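PDB 6XYC: acetyl xylan esterase, which probably hydrolyses acetyl and feruloyl ester groups on complex xylans, as a serine esterase with the alpha/beta-hydrolase fold. Local coordinates for residues M83-I86 with W87-I91; S103-K107 with Y108-P112; N231-P234 with H235-V239. All blocks are in the same frame, centred on the assembly; numbering follows the deposited sequence.

Overall arrangement
Three short local contacts sit at the ends of helices in this alpha/beta-hydrolase: two lead into a helix and one leads out. Contacts 1 and 2 bracket a single helix, 89-103: residues 83-91 lead the chain into it from the loop after strand 73-77, and residues 103-112 carry it out through strand 110-111 toward strand 114-120. Their centres are about 27 Å apart. Contact 3, at the start of helix 236-248, has its centre about 23 Å from that of contact 1 and about 36 Å from that of contact 2, on the opposite side of the chain's centre from contact 2. It alone touches the bound sulfonyl inhibitor; the Gln90 side chain of contact 1 lies about 11 Å from that ligand.

Contact 1. Residues M83-I86 with W87-I91; sequences MEAI and WPAQI
Gln90 reaches back from the first turn of helix 89-103 to the loop before it, its side-chain NE2 donating to the carbonyl O of Ala85 at 2.8 Å. The bond is nearly straight (162° at the hydrogen), and Ala85 O sits close to the amide plane of Gln90. A bend at chi2 (75°) folds the amide back over the loop instead of letting the chain extend. Beside this bond, Ala89 N donates to Ile86 O at 3.1 Å. The methyl groups of Ala85 and Ala89 press together on the same turn, CB to CB at 3.5 Å, closer than usual for two carbons. The Ile86-Ala89 bond closes a type VI turn, because the peptide linking Trp87 to Pro88 is cis; Pro88 then takes the N-cap position of the helix. From this turn the Trp87 side chain runs inward, CG anti to the backbone N (chi1 -167°), with Pro88 CB and Ile91 CG2 over one face of its indole near the rim. Its NE1 donates to Leu208 O, and Phe129 meets the ring edge-to-face. Farther out, Gln90 NE2 also donates to Arg80 O. One buried amide nitrogen thus serves two loop carbonyls, an arrangement that ties residues 80 and 85 to the helix and is consistent with a firmly fixed orientation of the Gln90 amide.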
ATOM      1  N   MET A  83      -1.546  10.847  13.549  1.00 25.00           N
ATOM      2  CA  MET A  83      -1.720  11.656  14.747  1.00 29.00           C
ATOM      3  C   MET A  83      -0.966  11.106  15.951  1.00 27.27           C
ATOM      4  O   MET A  83      -0.812  11.829  16.939  1.00 33.08           O
ATOM      5  CB  MET A  83      -3.210  11.774  15.080  1.00 28.22           C
ATOM      6  CG  MET A  83      -4.000  12.552  14.042  1.00 28.75           C
ATOM      7  SD  MET A  83      -5.763  12.520  14.381  1.00 33.50           S
ATOM      8  CE  MET A  83      -6.122  10.801  14.037  1.00 33.20           C
ATOM      9  N   GLU A  84      -0.486   9.863  15.893  1.00 26.90           N
ATOM     10  CA  GLU A  84       0.303   9.286  16.975  1.00 30.86           C
ATOM     11  C   GLU A  84       1.780   9.134  16.637  1.00 28.85           C
ATOM     12  O   GLU A  84       2.599   9.032  17.554  1.00 31.00           O
ATOM     13  CB  GLU A  84      -0.261   7.918  17.396  1.00 27.87           C
ATOM     14  CG  GLU A  84      -0.073   6.793  16.395  1.00 34.01           C
ATOM     15  CD  GLU A  84      -0.766   5.504  16.827  1.00 33.01           C
ATOM     16  OE1 GLU A  84      -0.565   5.069  17.981  1.00 35.25           O
ATOM     17  OE2 GLU A  84      -1.507   4.919  16.010  1.00 28.05           O
ATOM     18  N   ALA A  85       2.142   9.138  15.359  1.00 27.12           N
ATOM     19  CA  ALA A  85       3.532   9.011  14.945  1.00 27.40           C
ATOM     20  C   ALA A  85       3.656   9.616  13.558  1.00 28.92           C
ATOM     21  O   ALA A  85       2.859   9.288  12.673  1.00 28.19           O
ATOM     22  CB  ALA A  85       3.982   7.550  14.923  1.00 28.99           C
ATOM     23  N   ILE A  86       4.648  10.482  13.354  1.00 26.46           N
ATOM     24  CA  ILE A  86       4.762  11.143  12.058  1.00 28.74           C
ATOM     25  C   ILE A  86       5.623  10.292  11.133  1.00 26.51           C
ATOM     26  O   ILE A  86       6.261   9.327  11.570  1.00 23.48           O
ATOM     27  CB  ILE A  86       5.314  12.578  12.184  1.00 30.39           C
ATOM     28  CG1 ILE A  86       6.746  12.601  12.704  1.00 31.07           C
ATOM     29  CG2 ILE A  86       4.407  13.412  13.084  1.00 33.44           C
ATOM     30  CD1 ILE A  86       7.455  13.909  12.453  1.00 37.73           C
ATOM     31  N   TRP A  87       5.610  10.625   9.849  1.00 24.82           N
ATOM     32  CA  TRP A  87       6.452   9.961   8.866  1.00 26.54           C
ATOM     33  C   TRP A  87       7.887   9.878   9.383  1.00 24.82           C
ATOM     34  O   TRP A  87       8.398  10.858   9.937  1.00 27.25           O
ATOM     35  CB  TRP A  87       6.390  10.750   7.554  1.00 25.69           C
ATOM     36  CG  TRP A  87       6.931  10.089   6.331  1.00 24.21           C
ATOM     37  CD1 TRP A  87       8.049  10.447   5.648  1.00 23.68           C
ATOM     38  CD2 TRP A  87       6.341   9.006   5.607  1.00 24.17           C
ATOM     39  NE1 TRP A  87       8.211   9.638   4.552  1.00 26.25           N
ATOM     40  CE2 TRP A  87       7.174   8.743   4.501  1.00 24.88           C
ATOM     41  CE3 TRP A  87       5.195   8.226   5.792  1.00 24.18           C
ATOM     42  CZ2 TRP A  87       6.900   7.729   3.583  1.00 23.11           C
ATOM     43  CZ3 TRP A  87       4.930   7.216   4.882  1.00 22.74           C
ATOM     44  CH2 TRP A  87       5.780   6.973   3.794  1.00 25.78           C
ATOM     45  N   PRO A  88       8.583   8.747   9.187  1.00 24.31           N
ATOM     46  CA  PRO A  88       8.205   7.574   8.380  1.00 24.92           C
ATOM     47  C   PRO A  88       7.602   6.384   9.137  1.00 24.39           C
ATOM     48  O   PRO A  88       7.749   5.249   8.686  1.00 23.83           O
ATOM     49  CB  PRO A  88       9.538   7.151   7.775  1.00 24.01           C
ATOM     50  CG  PRO A  88      10.542   7.461   8.919  1.00 27.24           C
ATOM     51  CD  PRO A  88       9.974   8.655   9.678  1.00 27.41           C
ATOM     52  N   ALA A  89       6.937   6.646  10.264  1.00 23.99           N
ATOM     53  CA  ALA A  89       6.353   5.555  11.033  1.00 25.66           C
ATOM     54  C   ALA A  89       5.522   4.637  10.145  1.00 25.81           C
ATOM     55  O   ALA A  89       5.619   3.408  10.238  1.00 22.56           O
ATOM     56  CB  ALA A  89       5.496   6.114  12.170  1.00 26.17           C
ATOM     57  N   GLN A  90       4.718   5.218   9.256  1.00 24.10           N
ATOM     58  CA  GLN A  90       3.737   4.433   8.519  1.00 24.76           C
ATOM     59  C   GLN A  90       4.392   3.459   7.545  1.00 24.72           C
ATOM     60  O   GLN A  90       3.932   2.318   7.403  1.00 22.54           O
ATOM     61  CB  GLN A  90       2.782   5.375   7.788  1.00 23.88           C
ATOM     62  CG  GLN A  90       1.810   6.115   8.701  1.00 23.28           C
ATOM     63  CD  GLN A  90       2.466   7.235   9.483  1.00 26.38           C
ATOM     64  OE1 GLN A  90       3.464   7.808   9.050  1.00 23.52           O
ATOM     65  NE2 GLN A  90       1.911   7.548  10.649  1.00 22.43           N
ATOM     66  N   ILE A  91       5.455   3.879   6.857  1.00 23.39           N
ATOM     67  CA  ILE A  91       6.114   2.944   5.950  1.00 24.29           C
ATOM     68  C   ILE A  91       6.975   1.950   6.727  1.00 23.64           C
ATOM     69  O   ILE A  91       7.116   0.794   6.313  1.00 24.89           O
ATOM     70  CB  ILE A  91       6.927   3.708   4.883  1.00 23.13           C
ATOM     71  CG1 ILE A  91       7.489   2.736   3.847  1.00 24.90           C
ATOM     72  CG2 ILE A  91       8.048   4.509   5.519  1.00 26.03           C
ATOM     73  CD1 ILE A  91       6.429   1.884   3.142  1.00 25.08           C
TER

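Contact 2. Residues S103-K107 with Y108-P112; sequences SNAAK and YNIDP
A Schellman motif ends the short helical turn that follows helix 89-103 and delivers the chain to strand 110-111. Its two defining bonds are both present: Ile110 N donates to Ala105 O at 2.8 Å (166° at the hydrogen), and within that loop Asn109 N donates to Ala106 O at 3.1 Å. Asn109 supplies the left-handed residue the motif needs, with phi at 61°. The apolar pairing that commonly accompanies such a cap is here as well, Ala105 CB resting on Ile110 CB at 3.8 Å, and Pro112 CB comes equally close to the same methyl. Ala105 O accepts a second hydrogen bond, from Tyr108 N at 3.0 Å; the two donors reach it from opposite faces of its carbonyl plane. Tyr108 N has a further, weak bond to Asn104 O. Beside this turn Tyr108 swings its ring past Asn104, whose CB meets CE2 at 3.8 Å, and into the sheet side of the fold, where it touches Val15 and Ile29 and meets Trp12 edge-to-face. Its hydroxyl is hydrogen-bonded to that of Tyr100, in the last turn of helix 89-103, whose backbone O also accepts from Asn104 ND2. Lys107 completes the setting through a CH-pi contact: its CG stands 3.9 Å from the centroid of the Tyr108 ring, only 5° off the ring normal.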
ATOM      1  N   SER A 103       8.870 -13.919   6.784  1.00 27.07           N
ATOM      2  CA  SER A 103       9.576 -14.788   7.719  1.00 31.27           C
ATOM      3  C   SER A 103       8.686 -15.930   8.195  1.00 32.00           C
ATOM      4  O   SER A 103       9.149 -17.069   8.328  1.00 29.80           O
ATOM      5  CB  SER A 103      10.084 -13.976   8.913  1.00 31.12           C
ATOM      6  OG  SER A 103      10.728 -14.802   9.867  1.00 37.56           O
ATOM      7  N   ASN A 104       7.408 -15.649   8.452  1.00 31.77           N
ATOM      8  CA  ASN A 104       6.495 -16.619   9.042  1.00 29.85           C
ATOM      9  C   ASN A 104       5.606 -17.305   8.011  1.00 32.73           C
ATOM     10  O   ASN A 104       4.614 -17.937   8.385  1.00 31.76           O
ATOM     11  CB  ASN A 104       5.637 -15.927  10.102  1.00 31.37           C
ATOM     12  CG  ASN A 104       6.448 -15.484  11.310  1.00 34.15           C
ATOM     13  OD1 ASN A 104       6.856 -16.311  12.128  1.00 37.42           O
ATOM     14  ND2 ASN A 104       6.697 -14.183  11.423  1.00 33.66           N
ATOM     15  N   ALA A 105       5.960 -17.224   6.727  1.00 29.79           N
ATOM     16  CA  ALA A 105       5.088 -17.726   5.669  1.00 33.03           C
ATOM     17  C   ALA A 105       4.709 -19.184   5.894  1.00 33.95           C
ATOM     18  O   ALA A 105       3.535 -19.558   5.784  1.00 34.28           O
ATOM     19  CB  ALA A 105       5.775 -17.557   4.312  1.00 32.60           C
ATOM     20  N   ALA A 106       5.695 -20.028   6.209  1.00 33.70           N
ATOM     21  CA  ALA A 106       5.421 -21.452   6.367  1.00 36.47           C
ATOM     22  C   ALA A 106       4.352 -21.700   7.424  1.00 35.84           C
ATOM     23  O   ALA A 106       3.451 -22.523   7.225  1.00 36.04           O
ATOM     24  CB  ALA A 106       6.705 -22.196   6.725  1.00 34.30           C
ATOM     25  N   LYS A 107       4.438 -21.003   8.558  1.00 33.96           N
ATOM     26  CA  LYS A 107       3.473 -21.202   9.632  1.00 39.05           C
ATOM     27  C   LYS A 107       2.047 -20.931   9.167  1.00 39.38           C
ATOM     28  O   LYS A 107       1.101 -21.512   9.708  1.00 39.11           O
ATOM     29  CB  LYS A 107       3.831 -20.302  10.819  1.00 39.92           C
ATOM     30  CG  LYS A 107       2.664 -19.850  11.685  1.00 48.83           C
ATOM     31  CD  LYS A 107       1.990 -21.006  12.409  1.00 74.42           C
ATOM     32  CE  LYS A 107       0.505 -20.732  12.604  1.00 54.74           C
ATOM     33  NZ  LYS A 107      -0.250 -21.919  13.085  1.00 56.90           N
ATOM     34  N   TYR A 108       1.867 -20.057   8.177  1.00 34.99           N
ATOM     35  CA  TYR A 108       0.539 -19.680   7.705  1.00 32.79           C
ATOM     36  C   TYR A 108       0.195 -20.309   6.359  1.00 32.09           C
ATOM     37  O   TYR A 108      -0.793 -19.911   5.732  1.00 32.36           O
ATOM     38  CB  TYR A 108       0.438 -18.154   7.631  1.00 30.50           C
ATOM     39  CG  TYR A 108       0.578 -17.472   8.983  1.00 32.39           C
ATOM     40  CD1 TYR A 108      -0.424 -17.578   9.935  1.00 31.49           C
ATOM     41  CD2 TYR A 108       1.709 -16.726   9.307  1.00 28.54           C
ATOM     42  CE1 TYR A 108      -0.307 -16.965  11.168  1.00 31.55           C
ATOM     43  CE2 TYR A 108       1.834 -16.105  10.541  1.00 31.02           C
ATOM     44  CZ  TYR A 108       0.819 -16.231  11.467  1.00 31.29           C
ATOM     45  OH  TYR A 108       0.935 -15.620  12.697  1.00 30.09           O
ATOM     46  N   ASN A 109       0.973 -21.297   5.912  1.00 33.25           N
ATOM     47  CA  ASN A 109       0.762 -21.947   4.618  1.00 36.35           C
ATOM     48  C   ASN A 109       0.884 -20.956   3.467  1.00 34.21           C
ATOM     49  O   ASN A 109       0.185 -21.072   2.458  1.00 35.12           O
ATOM     50  CB  ASN A 109      -0.597 -22.650   4.563  1.00 38.28           C
ATOM     51  CG  ASN A 109      -0.737 -23.720   5.615  1.00 41.31           C
ATOM     52  OD1 ASN A 109       0.246 -24.168   6.204  1.00 39.75           O
ATOM     53  ND2 ASN A 109      -1.968 -24.151   5.848  1.00 45.02           N
ATOM     54  N   ILE A 110       1.762 -19.972   3.617  1.00 32.92           N
ATOM     55  CA  ILE A 110       1.969 -18.944   2.605  1.00 33.65           C
ATOM     56  C   ILE A 110       3.218 -19.286   1.807  1.00 32.36           C
ATOM     57  O   ILE A 110       4.244 -19.685   2.374  1.00 30.68           O
ATOM     58  CB  ILE A 110       2.076 -17.545   3.245  1.00 32.16           C
ATOM     59  CG1 ILE A 110       0.698 -17.096   3.742  1.00 32.79           C
ATOM     60  CG2 ILE A 110       2.634 -16.558   2.237  1.00 33.54           C
ATOM     61  CD1 ILE A 110       0.735 -15.934   4.695  1.00 34.43           C
ATOM     62  N   ASP A 111       3.121 -19.157   0.482  1.00 31.80           N
ATOM     63  CA  ASP A 111       4.237 -19.322  -0.440  1.00 31.30           C
ATOM     64  C   ASP A 111       4.953 -17.983  -0.576  1.00 32.84           C
ATOM     65  O   ASP A 111       4.462 -17.092  -1.284  1.00 33.85           O
ATOM     66  CB  ASP A 111       3.727 -19.818  -1.796  1.00 33.28           C
ATOM     67  CG  ASP A 111       4.836 -20.014  -2.804  1.00 35.45           C
ATOM     68  OD1 ASP A 111       4.554 -20.573  -3.880  1.00 35.22           O
ATOM     69  OD2 ASP A 111       5.982 -19.607  -2.534  1.00 33.27           O
ATOM     70  N   PRO A 112       6.101 -17.795   0.073  1.00 32.02           N
ATOM     71  CA  PRO A 112       6.767 -16.485   0.057  1.00 31.58           C
ATOM     72  C   PRO A 112       7.474 -16.144  -1.246  1.00 33.83           C
ATOM     73  O   PRO A 112       8.178 -15.131  -1.294  1.00 34.82           O
ATOM     74  CB  PRO A 112       7.785 -16.609   1.202  1.00 32.89           C
ATOM     75  CG  PRO A 112       8.163 -18.065   1.192  1.00 30.10           C
ATOM     76  CD  PRO A 112       6.900 -18.813   0.789  1.00 32.05           C
TER

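Contact 3. Residues N231-P234 with H235-V239; sequences NVVP and HCQSV. With AES (4-(2-aminoethyl)benzenesulfonyl fluoride), chain B.
One face of the benzene ring of the bound 4-(2-aminoethyl)benzenesulfonyl group rests on Val233, whose CG2 lies 3.8 Å from C1, while its other methyl, CG1, touches Gln237 CG across the turn at 4.0 Å. Val232 CG1 approaches the rim of the ring, 3.4 Å from C2. At the sulfonyl end the ligand is hydrogen-bonded by groups that include Ala49 N and Ser122 N, consistent with an oxyanion hole beside the probable nucleophile Ser121. The backbone nitrogens of Val232 and Val233 both donate to Asp230 OD1, probably the acid of the triad with His262. The Pro234 ring packs against sulfur, its CB 3.6 Å from Cys236 SG, which chi1 of 62° turns back toward it. A disulfide joins that sulfur to Cys180. Pro234 O accepts from Gln237 N at 2.9 Å, closing the turn into the helix. Gln237 OE1 in turn accepts from Val172 N and Asp173 N, so the carboxamide is tied to the loop after strand 164-168. The start of helix 236-248 meets two strands: Ser238 OG is hydrogen-bonded to His226 ND1 of strand 222-227, and His235, just ahead of the helix, through NE2 to Ser256 OG of strand 252-257.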
ATOM      1  N   ASN A 231     -13.136  12.984  -6.309  1.00 26.11           N
ATOM      2  CA  ASN A 231     -13.221  14.301  -5.697  1.00 24.88           C
ATOM      3  C   ASN A 231     -12.431  14.397  -4.398  1.00 25.09           C
ATOM      4  O   ASN A 231     -12.605  15.366  -3.653  1.00 25.81           O
ATOM      5  CB  ASN A 231     -14.689  14.657  -5.435  1.00 26.82           C
ATOM      6  CG  ASN A 231     -14.966  16.144  -5.549  1.00 26.67           C
ATOM      7  OD1 ASN A 231     -14.316  16.861  -6.307  1.00 28.36           O
ATOM      8  ND2 ASN A 231     -15.947  16.614  -4.788  1.00 25.97           N
ATOM      9  N   VAL A 232     -11.572  13.420  -4.109  1.00 24.65           N
ATOM     10  CA  VAL A 232     -10.825  13.397  -2.856  1.00 21.91           C
ATOM     11  C   VAL A 232      -9.327  13.406  -3.146  1.00 25.83           C
ATOM     12  O   VAL A 232      -8.592  14.274  -2.654  1.00 26.38           O
ATOM     13  CB  VAL A 232     -11.215  12.181  -2.000  1.00 23.98           C
ATOM     14  CG1 VAL A 232     -10.389  12.144  -0.724  1.00 26.37           C
ATOM     15  CG2 VAL A 232     -12.700  12.218  -1.669  1.00 24.74           C
ATOM     16  N   VAL A 233      -8.862  12.439  -3.928  1.00 22.28           N
ATOM     17  CA  VAL A 233      -7.505  12.433  -4.464  1.00 21.19           C
ATOM     18  C   VAL A 233      -7.611  12.611  -5.971  1.00 23.85           C
ATOM     19  O   VAL A 233      -8.216  11.762  -6.644  1.00 23.48           O
ATOM     20  CB  VAL A 233      -6.757  11.137  -4.118  1.00 21.84           C
ATOM     21  CG1 VAL A 233      -5.372  11.155  -4.748  1.00 22.85           C
ATOM     22  CG2 VAL A 233      -6.671  10.957  -2.613  1.00 27.27           C
ATOM     23  N   PRO A 234      -7.060  13.676  -6.557  1.00 23.31           N
ATOM     24  CA  PRO A 234      -7.310  13.931  -7.982  1.00 21.18           C
ATOM     25  C   PRO A 234      -6.631  12.923  -8.900  1.00 23.35           C
ATOM     26  O   PRO A 234      -5.517  12.453  -8.645  1.00 21.95           O
ATOM     27  CB  PRO A 234      -6.765  15.349  -8.197  1.00 26.40           C
ATOM     28  CG  PRO A 234      -5.786  15.566  -7.079  1.00 23.00           C
ATOM     29  CD  PRO A 234      -6.299  14.770  -5.916  1.00 23.40           C
ATOM     30  N   HIS A 235      -7.357  12.598  -9.974  1.00 21.81           N
ATOM     31  CA  HIS A 235      -6.888  11.747 -11.065  1.00 23.66           C
ATOM     32  C   HIS A 235      -5.483  12.117 -11.533  1.00 22.35           C
ATOM     33  O   HIS A 235      -4.695  11.242 -11.921  1.00 22.23           O
ATOM     34  CB  HIS A 235      -7.921  11.888 -12.190  1.00 24.75           C
ATOM     35  CG  HIS A 235      -7.760  10.945 -13.338  1.00 23.93           C
ATOM     36  ND1 HIS A 235      -7.136  11.312 -14.509  1.00 23.04           N
ATOM     37  CD2 HIS A 235      -8.229   9.689 -13.535  1.00 23.44           C
ATOM     38  CE1 HIS A 235      -7.175  10.300 -15.358  1.00 27.05           C
ATOM     39  NE2 HIS A 235      -7.831   9.303 -14.791  1.00 25.97           N
ATOM     40  N   CYS A 236      -5.147  13.409 -11.510  1.00 23.36           N
ATOM     41  CA  CYS A 236      -3.834  13.829 -11.984  1.00 23.36           C
ATOM     42  C   CYS A 236      -2.711  13.100 -11.260  1.00 24.07           C
ATOM     43  O   CYS A 236      -1.633  12.893 -11.833  1.00 22.42           O
ATOM     44  CB  CYS A 236      -3.680  15.340 -11.808  1.00 25.22           C
ATOM     45  SG  CYS A 236      -3.774  15.932 -10.085  1.00 29.98           S
ATOM     46  N   GLN A 237      -2.943  12.698 -10.008  1.00 21.17           N
ATOM     47  CA  GLN A 237      -1.909  12.003  -9.248  1.00 23.74           C
ATOM     48  C   GLN A 237      -1.481  10.712  -9.940  1.00 22.19           C
ATOM     49  O   GLN A 237      -0.283  10.417 -10.046  1.00 21.53           O
ATOM     50  CB  GLN A 237      -2.419  11.721  -7.833  1.00 23.02           C
ATOM     51  CG  GLN A 237      -2.538  12.963  -6.968  1.00 21.62           C
ATOM     52  CD  GLN A 237      -1.208  13.412  -6.413  1.00 24.65           C
ATOM     53  OE1 GLN A 237      -0.524  12.649  -5.732  1.00 25.47           O
ATOM     54  NE2 GLN A 237      -0.835  14.651  -6.693  1.00 21.92           N
ATOM     55  N   SER A 238      -2.448   9.929 -10.424  1.00 23.12           N
ATOM     56  CA  SER A 238      -2.121   8.675 -11.096  1.00 21.75           C
ATOM     57  C   SER A 238      -1.625   8.897 -12.522  1.00 24.19           C
ATOM     58  O   SER A 238      -0.767   8.140 -12.997  1.00 22.71           O
ATOM     59  CB  SER A 238      -3.338   7.752 -11.094  1.00 22.52           C
ATOM     60  OG  SER A 238      -3.625   7.303  -9.776  1.00 21.13           O
ATOM     61  N   VAL A 239      -2.152   9.905 -13.222  1.00 22.74           N
ATOM     62  CA  VAL A 239      -1.575  10.291 -14.508  1.00 22.91           C
ATOM     63  C   VAL A 239      -0.088  10.576 -14.336  1.00 24.77           C
ATOM     64  O   VAL A 239       0.756  10.082 -15.092  1.00 22.92           O
ATOM     65  CB  VAL A 239      -2.316  11.511 -15.083  1.00 24.77           C
ATOM     66  CG1 VAL A 239      -1.577  12.047 -16.289  1.00 24.52           C
ATOM     67  CG2 VAL A 239      -3.753  11.150 -15.437  1.00 25.66           C
TER
HETATM   68  C3  AES B 701      -7.349  12.601   1.400  1.00 36.99           C
HETATM   69  C2  AES B 701      -7.704  11.296   1.235  1.00 40.03           C
HETATM   70  C1  AES B 701      -6.733  10.344   1.159  1.00 28.39           C
HETATM   71  S   AES B 701      -7.263   8.701   0.993  1.00 28.32           S
HETATM   72  O1S AES B 701      -6.769   7.890   2.137  1.00 25.03           O
HETATM   73  O2S AES B 701      -8.702   8.641   1.229  1.00 28.77           O
HETATM   74  C6  AES B 701      -5.414  10.654   1.238  1.00 36.78           C
HETATM   75  C5  AES B 701      -5.052  11.975   1.404  1.00 40.82           C
HETATM   76  C4  AES B 701      -6.023  12.945   1.490  1.00 49.44           C
HETATM   77  C7  AES B 701      -5.630  14.451   1.662  1.00 42.50           C
HETATM   78  C8  AES B 701      -4.676  14.890   0.522  1.00 35.40           C
HETATM   79  N8  AES B 701      -4.643  16.314   0.530  1.00 34.80           N